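Local coordinates for protein 4-hydroxy-tetrahydrodipicolinate synthase (PDB 2EHH) that probably condenses pyruvate with aspartate-beta-semialdehyde to 4-hydroxy-tetrahydrodipicolinate, a step of lysine biosynthesis in Aquifex aeolicus, at residues N248-K253 / L268-M273. Numbering follows the deposited sequence.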
loop_
_atom_site.group_PDB
_atom_site.type_symbol
_atom_site.label_atom_id
_atom_site.label_comp_id
_atom_site.label_asym_id
_atom_site.label_seq_id
_atom_site.Cartn_x
_atom_site.Cartn_y
_atom_site.Cartn_z
ATOM N N ASN A 248 -18.717 4.717 -5.446
ATOM C CA ASN A 248 -19.365 5.512 -6.494
ATOM C C ASN A 248 -19.759 4.499 -7.576
ATOM O O ASN A 248 -18.977 3.600 -7.896
ATOM C CB ASN A 248 -18.370 6.538 -7.054
ATOM C CG ASN A 248 -18.872 7.219 -8.323
ATOM O OD1 ASN A 248 -18.252 7.119 -9.385
ATOM N ND2 ASN A 248 -19.988 7.923 -8.214
ATOM N N PRO A 249 -20.932 4.670 -8.216
ATOM C CA PRO A 249 -21.972 5.692 -8.077
ATOM C C PRO A 249 -23.133 5.405 -7.126
ATOM O O PRO A 249 -24.217 5.966 -7.298
ATOM C CB PRO A 249 -22.465 5.829 -9.504
ATOM C CG PRO A 249 -22.546 4.377 -9.910
ATOM C CD PRO A 249 -21.245 3.779 -9.348
ATOM N N ILE A 250 -22.944 4.555 -6.125
ATOM C CA ILE A 250 -24.063 4.286 -5.231
ATOM C C ILE A 250 -24.598 5.564 -4.567
ATOM O O ILE A 250 -25.807 5.829 -4.598
ATOM C CB ILE A 250 -23.687 3.221 -4.176
ATOM C CG1 ILE A 250 -23.459 1.879 -4.885
ATOM C CG2 ILE A 250 -24.803 3.090 -3.142
ATOM C CD1 ILE A 250 -22.946 0.765 -3.991
ATOM N N PRO A 251 -23.716 6.380 -3.968
ATOM C CA PRO A 251 -24.209 7.609 -3.333
ATOM C C PRO A 251 -24.786 8.642 -4.308
ATOM O O PRO A 251 -25.856 9.198 -4.065
ATOM C CB PRO A 251 -22.974 8.144 -2.606
ATOM C CG PRO A 251 -22.210 6.884 -2.282
ATOM C CD PRO A 251 -22.318 6.122 -3.579
ATOM N N VAL A 252 -24.086 8.899 -5.410
ATOM C CA VAL A 252 -24.564 9.897 -6.358
ATOM C C VAL A 252 -25.889 9.521 -7.024
ATOM O O VAL A 252 -26.741 10.384 -7.230
ATOM C CB VAL A 252 -23.499 10.213 -7.446
ATOM C CG1 VAL A 252 -23.308 9.027 -8.364
ATOM C CG2 VAL A 252 -23.907 11.456 -8.220
ATOM N N LYS A 253 -26.075 8.251 -7.360
ATOM C CA LYS A 253 -27.335 7.847 -7.971
ATOM C C LYS A 253 -28.437 7.991 -6.923
ATOM O O LYS A 253 -29.557 8.399 -7.236
ATOM C CB LYS A 253 -27.270 6.404 -8.483
ATOM C CG LYS A 253 -28.611 5.895 -9.014
ATOM C CD LYS A 253 -28.479 4.606 -9.826
ATOM C CE LYS A 253 -28.544 4.882 -11.329
ATOM N NZ LYS A 253 -28.657 3.620 -12.124
ATOM N N LEU A 268 -27.089 -5.215 -9.986
ATOM C CA LEU A 268 -26.117 -5.994 -9.230
ATOM C C LEU A 268 -24.871 -6.151 -10.093
ATOM O O LEU A 268 -24.970 -6.244 -11.318
ATOM C CB LEU A 268 -26.706 -7.356 -8.862
ATOM C CG LEU A 268 -27.391 -7.491 -7.495
ATOM C CD1 LEU A 268 -28.026 -6.181 -7.082
ATOM C CD2 LEU A 268 -28.427 -8.610 -7.556
ATOM N N PRO A 269 -23.687 -6.259 -9.465
ATOM C CA PRO A 269 -23.412 -6.233 -8.023
ATOM C C PRO A 269 -23.614 -4.943 -7.221
ATOM O O PRO A 269 -23.345 -4.931 -6.021
ATOM C CB PRO A 269 -21.969 -6.722 -7.955
ATOM C CG PRO A 269 -21.372 -6.088 -9.163
ATOM C CD PRO A 269 -22.430 -6.368 -10.226
ATOM N N LEU A 270 -24.058 -3.856 -7.853
ATOM C CA LEU A 270 -24.272 -2.629 -7.089
ATOM C C LEU A 270 -25.602 -2.725 -6.341
ATOM O O LEU A 270 -26.555 -3.331 -6.826
ATOM C CB LEU A 270 -24.242 -1.395 -8.000
ATOM C CG LEU A 270 -22.879 -1.096 -8.642
ATOM C CD1 LEU A 270 -22.899 0.300 -9.262
ATOM C CD2 LEU A 270 -21.776 -1.172 -7.594
ATOM N N THR A 271 -25.654 -2.127 -5.156
ATOM C CA THR A 271 -26.841 -2.183 -4.309
ATOM C C THR A 271 -27.148 -0.848 -3.654
ATOM O O THR A 271 -26.314 0.057 -3.647
ATOM C CB THR A 271 -26.639 -3.205 -3.177
ATOM O OG1 THR A 271 -25.432 -2.888 -2.468
ATOM C CG2 THR A 271 -26.531 -4.616 -3.738
ATOM N N GLU A 272 -28.348 -0.736 -3.088
ATOM C CA GLU A 272 -28.748 0.487 -2.406
ATOM C C GLU A 272 -27.846 0.670 -1.189
ATOM O O GLU A 272 -27.249 -0.291 -0.693
ATOM C CB GLU A 272 -30.211 0.410 -1.950
ATOM C CG GLU A 272 -31.190 0.009 -3.044
ATOM C CD GLU A 272 -32.647 0.148 -2.625
ATOM O OE1 GLU A 272 -32.948 0.048 -1.413
ATOM O OE2 GLU A 272 -33.497 0.340 -3.518
ATOM N N MET A 273 -27.753 1.908 -0.718
ATOM C CA MET A 273 -26.933 2.242 0.441
ATOM C C MET A 273 -27.511 1.624 1.703
ATOM O O MET A 273 -28.659 1.181 1.722
ATOM C CB MET A 273 -26.887 3.759 0.637
ATOM C CG MET A 273 -26.215 4.533 -0.477
ATOM S SD MET A 273 -26.437 6.312 -0.283
ATOM C CE MET A 273 -25.135 6.695 0.893
#
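Ile250 sends one branch to Met273 and both to the backbone of Thr271: CG2 stands anti to the backbone N and CG1 beside it (chi1 -67°), and the CG1 arm is extended (chi2 174°) and carries CD1 along the backbone of Thr271. Met273 bends at chi3 (82°), which turns its tip to Pro251. Ile250 and Met273 run past each other in opposite directions. Ile250 CG2 and Met273 CG are only 3.3 Å apart, tighter than a normal carbon contact. The same methyl, Ile250 CG2, lies 3.4 Å from Thr271 O, and Ile250 CD1 lies 3.5 Å from that oxygen. Thr271 O is thus buried against hydrocarbon, with no hydrogen-bond partner in the model. An alanine in place of Ile250 would probably leave a gap beside Thr271 O and Met273 CG and leave the Met273 chain freer to turn. The fold is a TIM barrel of eight parallel strands. Helix 250-258 comes after the last barrel strand, 201-204, and two further helices. The 268-273 loop leads on to helix 275-287, whose Glu278 and Leu281 also touch Met273. Met273 SD sits 4.0 Å from Pro251 CA, and Met273 CE comes within 4.3 Å of Pro251 CG. Leu270 crosses Pro249 at about a right angle, with Leu270 CD1 3.9 Å from Pro249 CD. A cis peptide bond precedes Pro249, the N-cap residue of the helix. The Pro249 ring lies about 4 Å, side chain to side chain, from Thr44, a predicted pyruvate-binding residue whose OG1 gives a hydrogen bond to Asn248 OD1. Thr110 of the second subunit packs on Ile250 and Thr271.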